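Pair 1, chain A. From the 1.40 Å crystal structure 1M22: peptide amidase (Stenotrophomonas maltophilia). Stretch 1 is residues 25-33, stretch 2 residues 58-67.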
# COMPACT_ATOMS: atom_id res chain seq x y z
N LEU A 25 5.70 28.24 6.60
CA LEU A 25 6.26 27.24 5.70
C LEU A 25 5.53 27.31 4.37
O LEU A 25 4.35 27.65 4.32
CB LEU A 25 6.07 25.84 6.30
CG LEU A 25 6.49 24.62 5.47
CD1 LEU A 25 8.00 24.61 5.30
CD2 LEU A 25 6.03 23.35 6.16
N ASP A 26 6.24 27.03 3.29
CA ASP A 26 5.58 27.00 1.98
C ASP A 26 5.90 25.69 1.30
O ASP A 26 6.83 24.97 1.70
CB ASP A 26 5.98 28.19 1.10
CG ASP A 26 7.47 28.35 0.97
OD1 ASP A 26 8.19 27.34 0.87
OD2 ASP A 26 7.92 29.52 0.95
N SER A 27 5.13 25.36 0.28
CA SER A 27 5.31 24.11 -0.43
C SER A 27 6.68 23.94 -1.07
O SER A 27 7.24 22.84 -1.04
CB SER A 27 4.22 23.95 -1.49
OG SER A 27 4.25 22.63 -2.03
N THR A 28 7.24 25.00 -1.64
CA THR A 28 8.54 24.87 -2.27
C THR A 28 9.64 24.52 -1.26
O THR A 28 10.53 23.73 -1.56
CB THR A 28 8.94 26.15 -3.05
OG1 THR A 28 8.89 27.29 -2.18
CG2 THR A 28 7.99 26.37 -4.22
N THR A 29 9.57 25.10 -0.07
CA THR A 29 10.56 24.81 0.96
C THR A 29 10.45 23.34 1.39
O THR A 29 11.44 22.63 1.47
CB THR A 29 10.36 25.71 2.20
OG1 THR A 29 10.54 27.08 1.82
CG2 THR A 29 11.37 25.37 3.28
N LEU A 30 9.22 22.91 1.65
CA LEU A 30 8.97 21.53 2.07
C LEU A 30 9.39 20.55 0.97
O LEU A 30 10.06 19.55 1.23
CB LEU A 30 7.49 21.36 2.40
CG LEU A 30 7.01 20.01 2.94
CD1 LEU A 30 7.81 19.61 4.17
CD2 LEU A 30 5.53 20.10 3.26
N THR A 31 8.99 20.85 -0.26
CA THR A 31 9.31 20.00 -1.40
C THR A 31 10.82 19.89 -1.61
O THR A 31 11.35 18.78 -1.78
CB THR A 31 8.65 20.55 -2.68
OG1 THR A 31 7.22 20.45 -2.54
CG2 THR A 31 9.08 19.75 -3.90
N GLN A 32 11.53 21.01 -1.59
CA GLN A 32 12.97 20.97 -1.78
C GLN A 32 13.67 20.25 -0.63
O GLN A 32 14.71 19.63 -0.82
CB GLN A 32 13.53 22.38 -1.99
CG GLN A 32 12.92 23.07 -3.21
CD GLN A 32 13.77 24.21 -3.73
OE1 GLN A 32 14.63 24.01 -4.60
NE2 GLN A 32 13.54 25.41 -3.22
N ALA A 33 13.09 20.34 0.57
CA ALA A 33 13.68 19.66 1.73
C ALA A 33 13.62 18.15 1.51
O ALA A 33 14.59 17.44 1.78
CB ALA A 33 12.92 20.04 2.99
N ALA A 58 8.22 18.75 -10.06
CA ALA A 58 7.90 18.85 -8.64
C ALA A 58 7.98 20.28 -8.11
O ALA A 58 7.05 20.76 -7.46
CB ALA A 58 8.81 17.95 -7.82
N LEU A 59 9.09 20.96 -8.39
CA LEU A 59 9.28 22.33 -7.93
C LEU A 59 8.26 23.27 -8.56
O LEU A 59 7.73 24.16 -7.90
CB LEU A 59 10.70 22.80 -8.24
CG LEU A 59 11.04 24.22 -7.76
CD1 LEU A 59 10.83 24.32 -6.25
CD2 LEU A 59 12.48 24.55 -8.12
N LYS A 60 7.99 23.06 -9.84
CA LYS A 60 7.02 23.88 -10.56
C LYS A 60 5.64 23.74 -9.91
O LYS A 60 4.95 24.73 -9.69
CB LYS A 60 6.93 23.45 -12.03
CG LYS A 60 5.90 24.21 -12.85
CD LYS A 60 5.89 23.76 -14.31
CE LYS A 60 5.40 22.33 -14.46
NZ LYS A 60 3.99 22.18 -14.01
N GLU A 61 5.27 22.51 -9.59
CA GLU A 61 3.98 22.23 -8.96
C GLU A 61 3.91 22.90 -7.59
O GLU A 61 2.92 23.55 -7.26
CB GLU A 61 3.78 20.72 -8.82
CG GLU A 61 3.38 20.02 -10.12
CD GLU A 61 3.30 18.50 -10.00
OE1 GLU A 61 2.76 18.00 -8.99
OE2 GLU A 61 3.76 17.81 -10.93
N ALA A 62 4.96 22.74 -6.79
CA ALA A 62 5.00 23.34 -5.46
C ALA A 62 4.87 24.86 -5.54
O ALA A 62 4.14 25.47 -4.76
CB ALA A 62 6.29 22.95 -4.75
N ALA A 63 5.59 25.46 -6.48
CA ALA A 63 5.56 26.91 -6.66
C ALA A 63 4.18 27.41 -7.08
O ALA A 63 3.76 28.50 -6.69
CB ALA A 63 6.61 27.34 -7.68
N GLU A 64 3.48 26.61 -7.87
CA GLU A 64 2.15 26.99 -8.32
C GLU A 64 1.18 26.90 -7.13
O GLU A 64 0.30 27.75 -6.98
CB GLU A 64 1.68 26.08 -9.46
CG GLU A 64 0.44 26.59 -10.19
CD GLU A 64 0.62 27.99 -10.75
OE1 GLU A 64 1.66 28.26 -11.38
OE2 GLU A 64 -0.30 28.82 -10.56
N ARG A 65 1.35 25.88 -6.29
CA ARG A 65 0.48 25.74 -5.13
C ARG A 65 0.70 26.94 -4.20
O ARG A 65 -0.24 27.44 -3.58
CB ARG A 65 0.76 24.44 -4.37
CG ARG A 65 0.64 23.13 -5.17
CD ARG A 65 -0.74 22.78 -5.72
NE ARG A 65 -1.06 23.50 -6.91
CZ ARG A 65 -1.02 23.19 -8.20
NH1 ARG A 65 -0.66 22.03 -8.73
NH2 ARG A 65 -1.37 24.18 -9.00
N ASP A 66 1.95 27.39 -4.09
CA ASP A 66 2.25 28.53 -3.23
C ASP A 66 1.65 29.82 -3.81
O ASP A 66 1.16 30.66 -3.07
CB ASP A 66 3.76 28.70 -3.03
CG ASP A 66 4.34 27.65 -2.09
OD1 ASP A 66 3.58 27.11 -1.25
OD2 ASP A 66 5.56 27.38 -2.17
N ARG A 67 1.70 29.97 -5.13
CA ARG A 67 1.12 31.16 -5.75
C ARG A 67 -0.38 31.16 -5.49
O ARG A 67 -0.97 32.20 -5.17
CB ARG A 67 1.40 31.18 -7.26
CG ARG A 67 2.79 31.71 -7.63
CD ARG A 67 2.95 31.88 -9.14
NE ARG A 67 3.15 30.61 -9.84
CZ ARG A 67 4.32 29.97 -9.91
NH1 ARG A 67 5.40 30.47 -9.33
NH2 ARG A 67 4.40 28.82 -10.56

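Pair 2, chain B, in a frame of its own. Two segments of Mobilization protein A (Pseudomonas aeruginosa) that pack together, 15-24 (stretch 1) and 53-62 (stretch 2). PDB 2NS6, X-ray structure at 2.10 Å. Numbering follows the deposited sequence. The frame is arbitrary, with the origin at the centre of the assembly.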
# COMPACT_ATOMS: atom_id res chain seq x y z
N GLY B 15 -9.62 -9.21 -13.49
CA GLY B 15 -8.37 -9.92 -13.68
C GLY B 15 -7.21 -9.13 -13.11
O GLY B 15 -6.26 -8.80 -13.84
N GLN B 16 -7.28 -8.83 -11.82
CA GLN B 16 -6.24 -8.07 -11.13
C GLN B 16 -5.20 -9.00 -10.52
O GLN B 16 -5.54 -9.99 -9.86
CB GLN B 16 -6.87 -7.19 -10.05
N SER B 17 -3.93 -8.69 -10.76
CA SER B 17 -2.81 -9.47 -10.23
C SER B 17 -1.93 -8.59 -9.36
O SER B 17 -1.30 -7.66 -9.84
CB SER B 17 -1.96 -10.05 -11.35
OG SER B 17 -0.73 -10.53 -10.83
N ALA B 18 -1.87 -8.92 -8.07
CA ALA B 18 -1.07 -8.17 -7.13
C ALA B 18 0.38 -8.10 -7.57
O ALA B 18 0.99 -7.04 -7.56
CB ALA B 18 -1.18 -8.79 -5.75
N ARG B 19 0.94 -9.24 -7.96
CA ARG B 19 2.33 -9.29 -8.39
C ARG B 19 2.57 -8.35 -9.56
O ARG B 19 3.54 -7.59 -9.56
CB ARG B 19 2.74 -10.71 -8.77
CG ARG B 19 4.19 -10.83 -9.29
CD ARG B 19 5.21 -10.23 -8.32
NE ARG B 19 6.49 -9.97 -8.98
CZ ARG B 19 7.36 -10.91 -9.35
NH1 ARG B 19 7.10 -12.19 -9.12
NH2 ARG B 19 8.48 -10.57 -9.96
N ALA B 20 1.70 -8.40 -10.56
CA ALA B 20 1.86 -7.54 -11.73
C ALA B 20 1.78 -6.07 -11.31
O ALA B 20 2.59 -5.26 -11.75
CB ALA B 20 0.78 -7.86 -12.77
N LYS B 21 0.81 -5.73 -10.46
CA LYS B 21 0.67 -4.36 -10.00
C LYS B 21 1.91 -3.88 -9.22
O LYS B 21 2.40 -2.77 -9.45
CB LYS B 21 -0.58 -4.22 -9.13
CG LYS B 21 -0.72 -2.88 -8.42
CD LYS B 21 -0.92 -1.73 -9.39
CE LYS B 21 -2.31 -1.79 -10.00
NZ LYS B 21 -2.60 -0.61 -10.86
N ALA B 22 2.42 -4.72 -8.32
CA ALA B 22 3.61 -4.35 -7.55
C ALA B 22 4.82 -4.13 -8.47
O ALA B 22 5.55 -3.14 -8.32
CB ALA B 22 3.93 -5.43 -6.51
N ASP B 23 5.02 -5.03 -9.42
CA ASP B 23 6.15 -4.89 -10.34
C ASP B 23 6.04 -3.65 -11.21
O ASP B 23 7.04 -2.99 -11.49
CB ASP B 23 6.28 -6.14 -11.21
CG ASP B 23 7.06 -7.25 -10.52
OD1 ASP B 23 7.16 -7.22 -9.28
OD2 ASP B 23 7.57 -8.15 -11.22
N TYR B 24 4.82 -3.33 -11.63
CA TYR B 24 4.62 -2.16 -12.47
C TYR B 24 4.91 -0.86 -11.72
O TYR B 24 5.76 -0.08 -12.16
CB TYR B 24 3.19 -2.16 -13.02
CG TYR B 24 2.92 -1.04 -14.00
CD1 TYR B 24 3.58 -0.98 -15.22
CD2 TYR B 24 2.00 -0.04 -13.71
CE1 TYR B 24 3.33 0.04 -16.14
CE2 TYR B 24 1.74 0.99 -14.60
CZ TYR B 24 2.40 1.02 -15.82
OH TYR B 24 2.13 2.03 -16.70
N PRO B 53 9.31 -7.96 -1.00
CA PRO B 53 7.91 -7.52 -1.04
C PRO B 53 7.09 -8.33 -2.05
O PRO B 53 5.97 -8.75 -1.76
CB PRO B 53 8.02 -6.05 -1.40
CG PRO B 53 9.33 -5.65 -0.75
CD PRO B 53 10.23 -6.81 -1.09
N ALA B 54 7.66 -8.54 -3.24
CA ALA B 54 6.99 -9.30 -4.29
C ALA B 54 6.56 -10.68 -3.80
O ALA B 54 5.54 -11.22 -4.24
CB ALA B 54 7.91 -9.44 -5.50
N ASP B 55 7.33 -11.26 -2.88
CA ASP B 55 6.97 -12.58 -2.37
C ASP B 55 5.59 -12.55 -1.73
O ASP B 55 4.84 -13.52 -1.82
CB ASP B 55 8.01 -13.09 -1.36
CG ASP B 55 9.42 -13.15 -1.94
OD1 ASP B 55 9.58 -13.33 -3.16
OD2 ASP B 55 10.39 -13.02 -1.15
N TYR B 56 5.23 -11.43 -1.09
CA TYR B 56 3.93 -11.33 -0.45
C TYR B 56 2.81 -11.28 -1.50
O TYR B 56 1.77 -11.94 -1.36
CB TYR B 56 3.86 -10.07 0.42
CG TYR B 56 2.59 -9.96 1.24
CD1 TYR B 56 2.49 -10.58 2.49
CD2 TYR B 56 1.48 -9.28 0.75
CE1 TYR B 56 1.32 -10.51 3.23
CE2 TYR B 56 0.30 -9.21 1.49
CZ TYR B 56 0.23 -9.83 2.72
OH TYR B 56 -0.93 -9.78 3.46
N TRP B 57 3.01 -10.50 -2.55
CA TRP B 57 2.01 -10.37 -3.59
C TRP B 57 1.88 -11.65 -4.41
O TRP B 57 0.79 -11.96 -4.90
CB TRP B 57 2.34 -9.17 -4.47
CG TRP B 57 2.48 -7.93 -3.63
CD1 TRP B 57 3.60 -7.18 -3.45
CD2 TRP B 57 1.46 -7.34 -2.82
NE1 TRP B 57 3.34 -6.14 -2.58
CE2 TRP B 57 2.03 -6.22 -2.18
CE3 TRP B 57 0.10 -7.63 -2.58
CZ2 TRP B 57 1.30 -5.40 -1.30
CZ3 TRP B 57 -0.62 -6.82 -1.71
CH2 TRP B 57 -0.01 -5.71 -1.08
N ASP B 58 2.98 -12.38 -4.54
CA ASP B 58 2.96 -13.66 -5.27
C ASP B 58 2.02 -14.61 -4.53
O ASP B 58 1.16 -15.25 -5.14
CB ASP B 58 4.36 -14.31 -5.32
CG ASP B 58 5.30 -13.66 -6.33
OD1 ASP B 58 4.84 -13.19 -7.40
OD2 ASP B 58 6.53 -13.65 -6.07
N ALA B 59 2.19 -14.70 -3.21
CA ALA B 59 1.37 -15.57 -2.37
C ALA B 59 -0.09 -15.14 -2.46
O ALA B 59 -0.98 -15.97 -2.68
CB ALA B 59 1.84 -15.52 -0.92
N ALA B 60 -0.34 -13.85 -2.28
CA ALA B 60 -1.69 -13.34 -2.36
C ALA B 60 -2.35 -13.84 -3.65
O ALA B 60 -3.47 -14.32 -3.62
CB ALA B 60 -1.68 -11.82 -2.32
N ASP B 61 -1.64 -13.73 -4.78
CA ASP B 61 -2.17 -14.17 -6.07
C ASP B 61 -2.35 -15.70 -6.13
O ASP B 61 -3.30 -16.21 -6.71
CB ASP B 61 -1.25 -13.76 -7.23
CG ASP B 61 -1.36 -12.28 -7.60
OD1 ASP B 61 -0.44 -11.78 -8.29
OD2 ASP B 61 -2.36 -11.62 -7.22
N LEU B 62 -1.42 -16.43 -5.51
CA LEU B 62 -1.48 -17.88 -5.53
C LEU B 62 -2.36 -18.51 -4.46
O LEU B 62 -2.82 -19.64 -4.62
CB LEU B 62 -0.06 -18.44 -5.41
CG LEU B 62 0.09 -19.96 -5.38
CD1 LEU B 62 -0.42 -20.58 -6.68
CD2 LEU B 62 1.56 -20.30 -5.17

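Two nearly antiparallel helix pairs that share one backbone arrangement and one anchoring aspartate. Superposed on N, CA and C of 14 central residues, pair 2 falls on pair 1 with an RMSD of 0.5 Å. The helix axes approach to 8.3 Å at 156° in pair 1 and to 8.2 Å at 154° in pair 2, and the buried surface is almost equal, 400 and 389 Å². The closest CA atoms also match: Thr A28 CA lies 5.0 Å from Ala A62 CA, Arg B19 CA 4.9 Å from Trp B57 CA.

In both pairs an aspartate of the second helix, Asp A66 or Asp B61, reaches the first turn of the other helix, where backbone N-H groups lack partners from a preceding turn. Asp A66 OD1 accepts from Ser A27 N (2.8 Å) and its OD2 from Thr A28 N (3.0 Å); Asp B61 OD2 accepts from Ala B18 N (2.9 Å) and its OD1 from Arg B19 N (2.9 Å). The oxygen names exchange, but the two-pronged grip is the same.

The N-cap residues match in place and differ in chemistry. Asp A26 OD1 caps Thr A29 N at 2.8 Å and also accepts from Thr A29 OG1 at 2.5 Å; as an acid it adds a like charge, its OD1 4.0 Å from Asp A66 OD2. Ser B17 OG caps Ala B20 N at 3.2 Å and, being a hydroxyl, also donates to Asp B61 OD1 at 2.8 Å, so cap and anchor are linked directly.

One turn before the anchor in the second helix, bulk changes sides. In pair 1 the second helix offers small Ala A62, whose CB meets Ser A27 OG at 3.4 Å and Thr A31 OG1 at 3.5 Å. In pair 2 the matching residue is Trp B57, and the first helix supplies alanines instead: Ala B18 CB lies 3.6 Å from Trp B57 CE3, and Ala B22 CB 3.5 Å from Trp B57 CD1. The CA-to-CB bond of Trp B57 points toward the first helix while the end of the indole leads away, and the axis spacing is nearly the same as in pair 1.

Thr A28 and Arg B19 share a position but not a strategy. Thr A28 is a knob among Leu A59, Ala A62, Ala A63 and Asp A66, its CG2 4.0 Å from Leu A59 CD1. The longer Arg B19 is held at both helices: NH1 forms a salt bridge with Asp B58 OD1 (3.0 Å), NE another with Asp B23 OD1 of its own stretch (2.8 Å), and Ala B54 CB covers one guanidinium face.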